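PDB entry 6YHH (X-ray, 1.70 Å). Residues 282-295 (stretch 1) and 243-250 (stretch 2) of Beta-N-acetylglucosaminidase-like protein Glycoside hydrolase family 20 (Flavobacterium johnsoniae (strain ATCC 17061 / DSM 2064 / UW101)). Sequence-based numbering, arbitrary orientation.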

# COMPACT_ATOMS: atom_id res chain seq x y z
N PRO A 282 -29.00 -8.32 -18.64
CA PRO A 282 -29.78 -7.17 -18.20
C PRO A 282 -29.38 -5.87 -18.95
O PRO A 282 -28.21 -5.54 -19.06
CB PRO A 282 -29.43 -7.06 -16.70
CG PRO A 282 -29.14 -8.49 -16.29
CD PRO A 282 -28.40 -9.03 -17.48
N THR A 283 -30.36 -5.24 -19.52
CA THR A 283 -30.17 -4.14 -20.44
C THR A 283 -31.23 -3.08 -20.16
O THR A 283 -32.47 -3.37 -20.08
CB THR A 283 -30.34 -4.60 -21.94
OG1 THR A 283 -29.57 -5.77 -22.20
CG2 THR A 283 -29.89 -3.56 -22.94
N LEU A 284 -30.81 -1.83 -20.13
CA LEU A 284 -31.78 -0.72 -20.04
C LEU A 284 -32.73 -0.67 -21.22
O LEU A 284 -32.36 -1.00 -22.34
CB LEU A 284 -31.04 0.59 -19.99
CG LEU A 284 -30.44 0.91 -18.64
CD1 LEU A 284 -30.18 -0.08 -17.54
CD2 LEU A 284 -29.69 2.26 -18.65
N ASP A 285 -33.95 -0.25 -20.92
CA ASP A 285 -35.04 -0.20 -21.92
C ASP A 285 -35.08 1.14 -22.61
O ASP A 285 -35.54 2.15 -22.04
CB ASP A 285 -36.39 -0.55 -21.25
CG ASP A 285 -37.57 -0.53 -22.19
OD1 ASP A 285 -37.45 -0.19 -23.39
OD2 ASP A 285 -38.70 -0.87 -21.69
N PRO A 286 -34.70 1.16 -23.91
CA PRO A 286 -34.65 2.44 -24.61
C PRO A 286 -36.05 2.95 -25.09
O PRO A 286 -36.08 4.04 -25.67
CB PRO A 286 -33.83 2.11 -25.84
CG PRO A 286 -34.19 0.69 -26.16
CD PRO A 286 -34.38 0.05 -24.80
N SER A 287 -37.07 2.16 -24.82
CA SER A 287 -38.46 2.54 -25.13
C SER A 287 -39.14 3.18 -23.96
O SER A 287 -40.26 3.73 -24.11
CB SER A 287 -39.19 1.31 -25.66
OG SER A 287 -39.70 0.47 -24.67
N ASN A 288 -38.53 3.14 -22.78
CA ASN A 288 -39.22 3.56 -21.57
C ASN A 288 -38.78 4.96 -21.26
O ASN A 288 -37.61 5.22 -21.02
CB ASN A 288 -38.85 2.60 -20.41
CG ASN A 288 -39.60 2.86 -19.13
OD1 ASN A 288 -40.13 3.97 -18.87
ND2 ASN A 288 -39.64 1.85 -18.28
N PRO A 289 -39.73 5.92 -21.16
CA PRO A 289 -39.37 7.27 -20.84
C PRO A 289 -38.67 7.44 -19.49
O PRO A 289 -37.83 8.38 -19.34
CB PRO A 289 -40.73 8.03 -20.83
CG PRO A 289 -41.68 7.14 -21.51
CD PRO A 289 -41.20 5.74 -21.34
N LYS A 290 -38.90 6.52 -18.55
CA LYS A 290 -38.27 6.59 -17.27
C LYS A 290 -36.78 6.30 -17.36
O LYS A 290 -35.99 6.91 -16.61
CB LYS A 290 -38.97 5.64 -16.25
CG LYS A 290 -38.61 6.00 -14.81
CD LYS A 290 -39.34 5.12 -13.77
CE LYS A 290 -39.10 5.73 -12.36
NZ LYS A 290 -39.62 4.97 -11.22
N THR A 291 -36.38 5.51 -18.33
CA THR A 291 -34.92 5.26 -18.54
C THR A 291 -34.19 6.61 -18.79
O THR A 291 -33.17 6.89 -18.17
CB THR A 291 -34.71 4.34 -19.76
OG1 THR A 291 -35.39 3.10 -19.54
CG2 THR A 291 -33.28 4.14 -20.07
N TYR A 292 -34.73 7.46 -19.68
CA TYR A 292 -34.13 8.74 -19.99
C TYR A 292 -34.23 9.72 -18.84
O TYR A 292 -33.28 10.47 -18.58
CB TYR A 292 -34.75 9.28 -21.30
CG TYR A 292 -34.53 8.33 -22.46
CD1 TYR A 292 -33.29 8.22 -23.06
CD2 TYR A 292 -35.57 7.52 -22.92
CE1 TYR A 292 -33.09 7.34 -24.09
CE2 TYR A 292 -35.37 6.61 -23.94
CZ TYR A 292 -34.15 6.54 -24.55
OH TYR A 292 -33.96 5.67 -25.62
N LYS A 293 -35.35 9.72 -18.12
CA LYS A 293 -35.52 10.53 -16.93
C LYS A 293 -34.45 10.24 -15.88
O LYS A 293 -33.80 11.18 -15.38
CB LYS A 293 -36.91 10.37 -16.35
CG LYS A 293 -37.15 11.27 -15.14
CD LYS A 293 -38.56 11.23 -14.59
CE LYS A 293 -38.68 12.09 -13.32
N ILE A 294 -34.26 8.96 -15.55
CA ILE A 294 -33.31 8.59 -14.54
C ILE A 294 -31.88 8.93 -15.01
O ILE A 294 -31.08 9.47 -14.26
CB ILE A 294 -33.42 7.09 -14.19
CG1 ILE A 294 -34.74 6.92 -13.35
CG2 ILE A 294 -32.25 6.66 -13.34
CD1 ILE A 294 -35.16 5.51 -13.20
N LEU A 295 -31.56 8.59 -16.25
CA LEU A 295 -30.25 8.91 -16.77
C LEU A 295 -29.98 10.44 -16.78
O LEU A 295 -28.92 10.89 -16.41
CB LEU A 295 -30.00 8.31 -18.15
CG LEU A 295 -29.89 6.76 -18.17
CD1 LEU A 295 -29.89 6.15 -19.55
CD2 LEU A 295 -28.63 6.41 -17.42
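Stretch 2 243-250: AYPEIGSK

Stretch 2 lies on stretch 1 as a short irregular segment rather than as a regular strand or helix. Y244 is the first residue to leave the helical phi/psi region (-126/66), P245 and E246 form a 3-10 segment, and G248 at -82/172 is extended. The direction can be read from the CA register: I247 is nearest T291 (5.4 Å between CA atoms), G248 is nearest L284 (4.8 Å) and S249 is nearest D285 (4.7 Å). L284 with G248 and D285 with S249 advance together, so the two backbones run parallel locally over this pair. The start of stretch 2 therefore faces the helix that carries K290, T291 and I294, and its later part faces T283 to D285, the loop leading into the type I turn that D285 opens. Of the 542 Å² buried in all, I247 gives the most, followed by I294 and S249.

I247 touches both parts of stretch 1. Its carbonyl accepts from the loop backbone, with D285 N to I247 O at 2.8 Å and an N-H...O angle of 146°; L284 CA also approaches I247 O at 3.5 Å, with 139° at the hydrogen, as a CA-H...O contact. L284 and G248 form a single beta bridge, so the pairing does not extend into a ladder. The side chain of I247 (chi1 p, chi2 t) leaves CA sideways: its CB is 3.4 Å from T291 OG1, its CG2 is 3.9 Å from K290 CB, and its CD1 is 4.4 Å from L284 CG. T291 OG1 itself donates to D285 O at 2.7 Å, which ties the helix back to the turn.

I294, one turn beyond K290, points toward stretch 2. Its CD1 lies 3.9 Å from I247 CG2 and 3.8 Å from Y244 CD1, so one methyl group meets both residues. The approach to the Y244 ring is oblique: I294 CD1 is 4.2 Å from the ring centroid and 30° off the normal, an off-centre CH-pi contact.

S249 secures the other end. Its OG donates to T283 O at 2.7 Å, and water 2 accepts from both S249 N (3.0 Å to the water O) and T283 N (3.1 Å to the water O), joining the two backbones.

At the exposed margin, the all-t side chain of K290 reaches E246 in a salt bridge, K290 NZ to E246 OE1 at 2.8 Å. Nearby, N288 caps the helix through OD1, which accepts from K290 N at 2.8 Å. N288 ND2 is 3.2 Å from E246 O, but the angle is too poor for a hydrogen bond; N288 ND2 instead donates to the O of water 1 at 2.9 Å.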

# COMPACT_ATOMS: atom_id res chain seq x y z
N ALA A 243 -31.05 -1.76 -8.61
CA ALA A 243 -31.61 -0.57 -7.99
C ALA A 243 -32.93 -0.09 -8.66
O ALA A 243 -33.89 0.30 -7.95
CB ALA A 243 -30.61 0.58 -8.04
N TYR A 244 -32.97 -0.13 -9.99
CA TYR A 244 -34.11 0.40 -10.80
C TYR A 244 -34.63 -0.68 -11.76
O TYR A 244 -34.51 -0.57 -12.96
CB TYR A 244 -33.68 1.66 -11.56
CG TYR A 244 -33.48 2.86 -10.63
CD1 TYR A 244 -34.59 3.50 -10.08
CD2 TYR A 244 -32.26 3.30 -10.24
CE1 TYR A 244 -34.46 4.57 -9.23
CE2 TYR A 244 -32.12 4.34 -9.35
CZ TYR A 244 -33.22 5.01 -8.89
OH TYR A 244 -33.11 6.08 -7.98
N PRO A 245 -35.23 -1.76 -11.24
CA PRO A 245 -35.70 -2.87 -12.13
C PRO A 245 -36.74 -2.42 -13.12
O PRO A 245 -36.90 -3.04 -14.18
CB PRO A 245 -36.30 -3.91 -11.19
CG PRO A 245 -36.54 -3.19 -9.86
CD PRO A 245 -35.51 -2.05 -9.79
N GLU A 246 -37.40 -1.30 -12.82
CA GLU A 246 -38.50 -0.86 -13.68
C GLU A 246 -38.06 -0.30 -15.03
O GLU A 246 -38.87 -0.23 -15.95
CB GLU A 246 -39.39 0.14 -12.91
CG GLU A 246 -38.73 1.47 -12.64
CD GLU A 246 -37.98 1.57 -11.30
OE1 GLU A 246 -37.91 2.73 -10.82
OE2 GLU A 246 -37.50 0.53 -10.76
N ILE A 247 -36.77 0.01 -15.21
CA ILE A 247 -36.26 0.41 -16.51
C ILE A 247 -35.50 -0.71 -17.22
O ILE A 247 -34.83 -0.45 -18.25
CB ILE A 247 -35.41 1.68 -16.40
CG1 ILE A 247 -34.14 1.46 -15.59
CG2 ILE A 247 -36.25 2.83 -15.83
CD1 ILE A 247 -33.16 2.63 -15.59
N GLY A 248 -35.68 -1.94 -16.78
CA GLY A 248 -35.08 -3.07 -17.50
C GLY A 248 -35.89 -3.50 -18.71
O GLY A 248 -37.08 -3.10 -18.90
N SER A 249 -35.31 -4.39 -19.51
CA SER A 249 -35.92 -4.71 -20.80
C SER A 249 -36.62 -6.04 -20.79
O SER A 249 -37.41 -6.32 -21.68
CB SER A 249 -34.89 -4.71 -21.93
OG SER A 249 -34.34 -3.41 -22.08
N LYS A 250 -36.33 -6.92 -19.84
CA LYS A 250 -36.98 -8.24 -19.73
C LYS A 250 -38.43 -8.10 -19.38
O LYS A 250 -38.81 -7.28 -18.58
CB LYS A 250 -36.21 -9.16 -18.76
CG LYS A 250 -36.67 -10.62 -18.71
CD LYS A 250 -35.85 -11.46 -17.76
O HOH W 1 -38.76 -0.82 -19.02
O HOH W 2 -33.14 -6.46 -19.12